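FAD-binding oxidoreductase (PDB 7PBI) carries a covalently attached FAD and probably works as a flavin-dependent oxidoreductase of the kind that includes D-lactate dehydrogenases. Local coordinates at residues I59-T64 with K109-V114. Sequence-based numbering, arbitrary orientation.
Sequences IWPGST and KRMNRV
G62 and R110, with CA atoms 5.2 Å apart, mark where two irregular loops of the PCMH-type FAD-binding domain run closest, one linking strand 57-59 to helix 64-77, the other joining strand 103-106 of the same small sheet to strand 114-118. Three successive side chains of the second loop, K109, R110 and M111, reach the first in different ways. K109 lays its aliphatic chain over a face of the W60 indole, CD 3.8 Å from the centroid of the five-membered ring in a CH-pi contact; bends at chi3 and chi4 carry NZ above the six-membered ring, too far for more than weak cation-pi attraction. A long side chain with a charged end suits this exposed place. R110 turns its guanidinium edge to the backbone, NH1 donating to W60 O (2.9 Å, N-H...O 158°), while G62 CA lies over one guanidinium face; a side chain on G62 would probably come too near R110 CZ. Replacing R110 with an alanine would probably leave W60 O without this donor and open a gap above G62. S63, the N-cap of helix 64-77, caps D66 N through OG. M111, whose side chain lies about 8 Å from the bound FAD, is flexible enough to fill the buried side: bent at chi3 (-77°), it places CE 3.4 Å from P61 CG, while SD lies 3.7 Å from S63 N.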
loop_
_atom_site.group_PDB
_atom_site.type_symbol
_atom_site.label_atom_id
_atom_site.label_comp_id
_atom_site.label_asym_id
_atom_site.label_seq_id
_atom_site.Cartn_x
_atom_site.Cartn_y
_atom_site.Cartn_z
ATOM N N ILE B 59 -7.038 30.616 8.225
ATOM C CA ILE B 59 -5.697 31.145 7.849
ATOM C C ILE B 59 -5.367 30.591 6.467
ATOM O O ILE B 59 -5.696 29.427 6.211
ATOM C CB ILE B 59 -4.630 30.784 8.905
ATOM C CG1 ILE B 59 -4.996 31.347 10.277
ATOM C CG2 ILE B 59 -3.247 31.251 8.476
ATOM C CD1 ILE B 59 -4.046 30.934 11.366
ATOM N N TRP B 60 -4.768 31.415 5.614
ATOM C CA TRP B 60 -4.355 31.030 4.246
ATOM C C TRP B 60 -2.841 31.107 4.172
ATOM O O TRP B 60 -2.273 32.119 3.779
ATOM C CB TRP B 60 -5.043 31.897 3.195
ATOM C CG TRP B 60 -6.529 31.846 3.335
ATOM C CD1 TRP B 60 -7.273 30.751 3.649
ATOM C CD2 TRP B 60 -7.452 32.940 3.209
ATOM N NE1 TRP B 60 -8.601 31.081 3.707
ATOM C CE2 TRP B 60 -8.743 32.415 3.441
ATOM C CE3 TRP B 60 -7.318 34.303 2.927
ATOM C CZ2 TRP B 60 -9.887 33.204 3.400
ATOM C CZ3 TRP B 60 -8.454 35.082 2.875
ATOM C CH2 TRP B 60 -9.717 34.539 3.107
ATOM N N PRO B 61 -2.146 30.035 4.592
ATOM C CA PRO B 61 -0.715 29.937 4.362
ATOM C C PRO B 61 -0.427 30.008 2.863
ATOM O O PRO B 61 -1.307 29.632 2.097
ATOM C CB PRO B 61 -0.338 28.571 4.926
ATOM C CG PRO B 61 -1.647 27.811 4.994
ATOM C CD PRO B 61 -2.696 28.859 5.282
ATOM N N GLY B 62 0.773 30.477 2.506
ATOM C CA GLY B 62 1.262 30.606 1.118
ATOM C C GLY B 62 2.504 29.767 0.844
ATOM O O GLY B 62 3.111 29.947 -0.216
ATOM N N SER B 63 2.903 28.894 1.762
ATOM C CA SER B 63 4.146 28.091 1.639
ATOM C C SER B 63 4.256 27.121 2.816
ATOM O O SER B 63 3.617 27.365 3.862
ATOM C CB SER B 63 5.367 28.974 1.555
ATOM O OG SER B 63 5.603 29.655 2.779
ATOM N N THR B 64 5.040 26.058 2.641
ATOM C CA THR B 64 5.371 25.067 3.695
ATOM C C THR B 64 5.840 25.804 4.950
ATOM O O THR B 64 5.407 25.478 6.071
ATOM C CB THR B 64 6.478 24.135 3.202
ATOM O OG1 THR B 64 5.928 23.476 2.062
ATOM C CG2 THR B 64 6.925 23.154 4.265
ATOM N N LYS B 109 -6.022 27.549 -0.950
ATOM C CA LYS B 109 -6.342 28.879 -1.535
ATOM C C LYS B 109 -5.082 29.432 -2.220
ATOM O O LYS B 109 -5.207 29.910 -3.356
ATOM C CB LYS B 109 -6.947 29.862 -0.525
ATOM C CG LYS B 109 -7.503 31.142 -1.153
ATOM C CD LYS B 109 -8.349 32.039 -0.241
ATOM C CE LYS B 109 -9.802 31.611 -0.087
ATOM N NZ LYS B 109 -10.647 31.940 -1.268
ATOM N N ARG B 110 -3.906 29.327 -1.599
ATOM C CA ARG B 110 -2.651 29.880 -2.185
ATOM C C ARG B 110 -1.675 28.761 -2.570
ATOM O O ARG B 110 -0.869 28.992 -3.488
ATOM C CB ARG B 110 -1.998 30.870 -1.220
ATOM C CG ARG B 110 -2.943 31.981 -0.795
ATOM C CD ARG B 110 -2.415 32.759 0.384
ATOM N NE ARG B 110 -1.196 33.461 0.020
ATOM C CZ ARG B 110 -0.183 33.722 0.840
ATOM N NH1 ARG B 110 -0.209 33.323 2.101
ATOM N NH2 ARG B 110 0.874 34.365 0.381
ATOM N N MET B 111 -1.698 27.608 -1.900
ATOM C CA MET B 111 -0.745 26.526 -2.241
ATOM C C MET B 111 -1.439 25.594 -3.237
ATOM O O MET B 111 -1.919 24.513 -2.820
ATOM C CB MET B 111 -0.274 25.766 -0.999
ATOM C CG MET B 111 0.887 26.426 -0.279
ATOM S SD MET B 111 1.148 25.676 1.355
ATOM C CE MET B 111 -0.203 26.462 2.230
ATOM N N ASN B 112 -1.486 26.001 -4.508
ATOM C CA ASN B 112 -2.354 25.358 -5.529
ATOM C C ASN B 112 -1.647 25.147 -6.870
ATOM O O ASN B 112 -2.357 25.072 -7.875
ATOM C CB ASN B 112 -3.576 26.222 -5.783
ATOM C CG ASN B 112 -3.235 27.550 -6.433
ATOM O OD1 ASN B 112 -2.083 27.838 -6.775
ATOM N ND2 ASN B 112 -4.247 28.379 -6.602
ATOM N N ARG B 113 -0.318 25.054 -6.890
ATOM C CA ARG B 113 0.474 24.877 -8.132
ATOM C C ARG B 113 0.557 23.383 -8.432
ATOM O O ARG B 113 0.698 22.602 -7.480
ATOM C CB ARG B 113 1.884 25.456 -7.974
ATOM C CG ARG B 113 1.922 26.959 -7.743
ATOM C CD ARG B 113 3.228 27.437 -7.119
ATOM N NE ARG B 113 3.159 28.844 -6.712
ATOM C CZ ARG B 113 2.685 29.302 -5.543
ATOM N NH1 ARG B 113 2.238 28.469 -4.615
ATOM N NH2 ARG B 113 2.672 30.605 -5.302
ATOM N N VAL B 114 0.459 23.016 -9.708
ATOM C CA VAL B 114 0.996 21.725 -10.223
ATOM C C VAL B 114 2.504 21.892 -10.368
ATOM O O VAL B 114 2.908 22.734 -11.164
ATOM C CB VAL B 114 0.378 21.333 -11.573
ATOM C CG1 VAL B 114 1.079 20.104 -12.148
ATOM C CG2 VAL B 114 -1.129 21.131 -11.442
#